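Local coordinates for 39 kDa initiator binding protein (Trichomonas vaginalis, PDB 1Q87) that binds the initiator (Inr) element of core promoters as a whole protein, of which this chain is the C-domain, at residues 182-185 and 186-190; 26-29 and 30-33. All coordinates share one frame; numbering follows the deposited sequence.

Contact 1. Residues 182-185 and 186-190; sequences LMDE and NGEKY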
loop_
_atom_site.group_PDB
_atom_site.type_symbol
_atom_site.label_atom_id
_atom_site.label_comp_id
_atom_site.label_asym_id
_atom_site.label_seq_id
_atom_site.Cartn_x
_atom_site.Cartn_y
_atom_site.Cartn_z
ATOM N N LEU A 182 1.976 -10.128 1.675
ATOM C CA LEU A 182 0.740 -9.870 2.362
ATOM C C LEU A 182 0.618 -10.918 3.465
ATOM O O LEU A 182 1.012 -12.070 3.279
ATOM C CB LEU A 182 -0.442 -9.928 1.396
ATOM C CG LEU A 182 -0.498 -8.784 0.384
ATOM C CD1 LEU A 182 -1.830 -8.838 -0.357
ATOM C CD2 LEU A 182 -0.323 -7.433 1.081
ATOM N N MET A 183 0.129 -10.493 4.630
ATOM C CA MET A 183 -0.045 -11.373 5.790
ATOM C C MET A 183 -1.247 -10.877 6.578
ATOM O O MET A 183 -1.474 -9.648 6.678
ATOM C CB MET A 183 1.195 -11.372 6.692
ATOM C CG MET A 183 1.055 -12.309 7.873
ATOM S SD MET A 183 2.626 -12.798 8.691
ATOM C CE MET A 183 3.205 -11.283 9.161
ATOM N N ASP A 184 -2.001 -11.832 7.137
ATOM C CA ASP A 184 -3.210 -11.516 7.892
ATOM C C ASP A 184 -2.984 -11.631 9.381
ATOM O O ASP A 184 -1.841 -11.845 9.832
ATOM C CB ASP A 184 -4.404 -12.388 7.417
ATOM C CG ASP A 184 -4.259 -13.909 7.756
ATOM O OD1 ASP A 184 -5.016 -14.705 7.146
ATOM O OD2 ASP A 184 -3.434 -14.324 8.603
ATOM N N GLU A 185 -4.067 -11.483 10.147
ATOM C CA GLU A 185 -3.998 -11.527 11.605
ATOM C C GLU A 185 -3.579 -12.866 12.147
ATOM O O GLU A 185 -3.140 -12.943 13.292
ATOM C CB GLU A 185 -5.327 -11.131 12.256
ATOM C CG GLU A 185 -6.432 -12.123 12.089
ATOM C CD GLU A 185 -7.177 -11.952 10.782
ATOM O OE1 GLU A 185 -8.424 -12.058 10.813
ATOM O OE2 GLU A 185 -6.521 -11.718 9.736
ATOM N N ASN A 186 -3.697 -13.917 11.337
ATOM C CA ASN A 186 -3.283 -15.242 11.797
ATOM C C ASN A 186 -1.839 -15.531 11.415
ATOM O O ASN A 186 -1.254 -16.506 11.887
ATOM C CB ASN A 186 -4.176 -16.326 11.197
ATOM C CG ASN A 186 -5.657 -15.979 11.311
ATOM O OD1 ASN A 186 -6.412 -16.046 10.330
ATOM N ND2 ASN A 186 -6.074 -15.593 12.509
ATOM N N GLY A 187 -1.254 -14.695 10.557
ATOM C CA GLY A 187 0.117 -14.943 10.147
ATOM C C GLY A 187 0.180 -15.756 8.869
ATOM O O GLY A 187 1.211 -16.359 8.577
ATOM N N GLU A 188 -0.938 -15.789 8.134
ATOM C CA GLU A 188 -1.059 -16.487 6.849
ATOM C C GLU A 188 -0.655 -15.524 5.722
ATOM O O GLU A 188 -1.332 -14.516 5.475
ATOM C CB GLU A 188 -2.509 -16.966 6.594
ATOM C CG GLU A 188 -2.636 -18.004 5.422
ATOM C CD GLU A 188 -4.089 -18.465 5.110
ATOM O OE1 GLU A 188 -4.788 -18.952 6.025
ATOM O OE2 GLU A 188 -4.534 -18.356 3.943
ATOM N N LYS A 189 0.446 -15.855 5.050
ATOM C CA LYS A 189 1.005 -15.071 3.943
ATOM C C LYS A 189 0.287 -15.327 2.620
ATOM O O LYS A 189 -0.350 -16.348 2.439
ATOM C CB LYS A 189 2.504 -15.386 3.809
ATOM C CG LYS A 189 3.271 -15.195 5.127
ATOM C CD LYS A 189 4.793 -15.163 4.978
ATOM C CE LYS A 189 5.408 -16.550 4.913
ATOM N NZ LYS A 189 5.284 -17.290 6.202
ATOM N N TYR A 190 0.350 -14.367 1.708
ATOM C CA TYR A 190 -0.275 -14.521 0.401
ATOM C C TYR A 190 0.755 -14.064 -0.623
ATOM O O TYR A 190 1.671 -13.315 -0.296
ATOM C CB TYR A 190 -1.554 -13.696 0.298
ATOM C CG TYR A 190 -2.616 -14.138 1.272
ATOM C CD1 TYR A 190 -3.446 -15.235 0.998
ATOM C CD2 TYR A 190 -2.751 -13.503 2.505
ATOM C CE1 TYR A 190 -4.381 -15.684 1.945
ATOM C CE2 TYR A 190 -3.672 -13.939 3.450
ATOM C CZ TYR A 190 -4.483 -15.024 3.171
ATOM O OH TYR A 190 -5.387 -15.424 4.127
#
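L182 and Y190 face each other as an antiparallel hydrogen-bonded pair, Y190 N donating to L182 O at 2.9 Å, and M183 and K189 follow as the non-hydrogen-bonded pair. D184 N then bonds to E188 O, and the chain reverses through a type I turn from D184 to G187, closed by G187 N on D184 O. This is a beta hairpin, the last two strands of the five-stranded antiparallel sheet.

D184 organises the bend. Its chi1 of 68° puts CG between its own N and carbonyl carbon and swings the carboxylate inward over the loop. OD2 accepts from N186 N at 2.8 Å and from E188 N at 2.9 Å, one from each face of the carboxylate plane, each well out of it. The other oxygen, OD1, lies at the edge of the Y190 ring, 3.1 Å from Y190 OH, with the carboxylate and ring planes 75° apart. G187 takes a positive phi (93°), which glycine adopts readily. Over G187 runs the side chain of M183, extended to SD, its CG 3.6 Å from G187 CA. On the face holding L182 and Y190, helix 193-199 packs, Y196 meeting the Y190 ring edge-to-face.

Contact 2. Residues 26-29 and 30-33; sequences NSTP and NEQE
This is a local contact at the surface, the N-terminal cap of helix 29-47, where the loop from N26 runs into the first turn. T28 stands at the N-cap and forms a capping box with E31: each side chain accepts from the backbone N-H of the other. T28 OG1 accepts from E31 N, although OG1 sits too close to the E31 side chain in the model for its exact place to be trusted. In return T28 N donates to E31 OE2 at 3.2 Å, nearly straight at 165° and coming in well above the carboxylate plane. E31 gets there with CG anti to its carbonyl carbon (chi1 -64°) and the rest of the chain extended, which lays the carboxylate back past the T28 side chain beside the start of the helix. The negative group is thus placed where it would probably interact favourably with the helix dipole. A long, weak ion pair links the same OE2 to K172.

P29 follows as the first helical residue; having no N-H, it suits a position where no acceptor would be waiting. The i to i+4 bonds begin at once, Q32 N to T28 O at 2.9 Å and E33 N to P29 O at 3.1 Å. Before the cap, S27 OG bonds to G25 O, while S27 sets its CB toward the helix, 3.9 Å from CG of Q32.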
loop_
_atom_site.group_PDB
_atom_site.type_symbol
_atom_site.label_atom_id
_atom_site.label_comp_id
_atom_site.label_asym_id
_atom_site.label_seq_id
_atom_site.Cartn_x
_atom_site.Cartn_y
_atom_site.Cartn_z
ATOM N N ASN A 26 1.518 -5.744 12.244
ATOM C CA ASN A 26 1.737 -7.125 11.854
ATOM C C ASN A 26 3.200 -7.294 11.535
ATOM O O ASN A 26 3.566 -8.101 10.662
ATOM C CB ASN A 26 0.881 -7.502 10.637
ATOM C CG ASN A 26 0.396 -8.971 10.690
ATOM O OD1 ASN A 26 -0.427 -9.410 9.881
ATOM N ND2 ASN A 26 0.898 -9.712 11.661
ATOM N N SER A 27 4.024 -6.569 12.297
ATOM C CA SER A 27 5.473 -6.557 12.094
ATOM C C SER A 27 6.235 -6.773 13.377
ATOM O O SER A 27 5.865 -6.201 14.401
ATOM C CB SER A 27 5.915 -5.185 11.534
ATOM O OG SER A 27 5.183 -4.845 10.379
ATOM N N THR A 28 7.318 -7.549 13.324
ATOM C CA THR A 28 8.129 -7.759 14.521
ATOM C C THR A 28 8.912 -6.489 14.809
ATOM O O THR A 28 9.069 -5.628 13.941
ATOM C CB THR A 28 9.165 -8.891 14.377
ATOM O OG1 THR A 28 10.081 -8.572 13.326
ATOM C CG2 THR A 28 8.487 -10.228 14.094
ATOM N N PRO A 29 9.396 -6.350 16.048
ATOM C CA PRO A 29 10.178 -5.192 16.501
ATOM C C PRO A 29 11.327 -4.922 15.551
ATOM O O PRO A 29 11.519 -3.799 15.099
ATOM C CB PRO A 29 10.664 -5.623 17.877
ATOM C CG PRO A 29 9.502 -6.426 18.382
ATOM C CD PRO A 29 9.114 -7.266 17.165
ATOM N N ASN A 30 12.096 -5.968 15.267
ATOM C CA ASN A 30 13.223 -5.881 14.342
ATOM C C ASN A 30 12.775 -5.389 12.954
ATOM O O ASN A 30 13.422 -4.548 12.338
ATOM C CB ASN A 30 13.873 -7.257 14.186
ATOM C CG ASN A 30 14.676 -7.680 15.408
ATOM O OD1 ASN A 30 15.117 -8.838 15.491
ATOM N ND2 ASN A 30 14.877 -6.753 16.358
ATOM N N GLU A 31 11.673 -5.932 12.458
ATOM C CA GLU A 31 11.183 -5.525 11.165
ATOM C C GLU A 31 10.786 -4.063 11.175
ATOM O O GLU A 31 10.966 -3.367 10.182
ATOM C CB GLU A 31 10.005 -6.410 10.754
ATOM C CG GLU A 31 10.442 -7.871 10.578
ATOM C CD GLU A 31 9.308 -8.846 10.295
ATOM O OE1 GLU A 31 9.626 -10.032 10.043
ATOM O OE2 GLU A 31 8.120 -8.447 10.325
ATOM N N GLN A 32 10.269 -3.600 12.307
ATOM C CA GLN A 32 9.827 -2.218 12.433
ATOM C C GLN A 32 10.989 -1.247 12.340
ATOM O O GLN A 32 10.900 -0.219 11.625
ATOM C CB GLN A 32 9.089 -2.024 13.743
ATOM C CG GLN A 32 7.646 -2.432 13.615
ATOM C CD GLN A 32 6.957 -2.610 14.950
ATOM O OE1 GLN A 32 5.759 -2.371 15.063
ATOM N NE2 GLN A 32 7.702 -3.050 15.964
ATOM N N GLU A 33 12.066 -1.576 13.053
ATOM C CA GLU A 33 13.246 -0.749 13.025
ATOM C C GLU A 33 13.943 -0.873 11.682
ATOM O O GLU A 33 14.429 0.117 11.141
ATOM C CB GLU A 33 14.164 -1.105 14.180
ATOM C CG GLU A 33 13.606 -0.553 15.496
ATOM C CD GLU A 33 12.906 0.814 15.310
ATOM O OE1 GLU A 33 13.588 1.784 14.884
ATOM O OE2 GLU A 33 11.679 0.905 15.585
#

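In the fold
Contact 1 is partly buried, with L182, D184 and Y190 enclosed, while contact 2 lies on the surface with none of its touching residues buried. They hold different elements: the hairpin ends the five-stranded sheet, and 26-33 starts the first modelled helix. Both use a carboxylate to take up backbone N-H groups, but D184 gathers two around a turn with one oxygen, whereas E31 trades one for one with T28 at a helix end. Their centres lie about 15 Å apart, yet the two regions touch: the M183 side chain packs on N26 of the loop leading to the helix. K172 meets both, touching M183 and reaching E31 weakly.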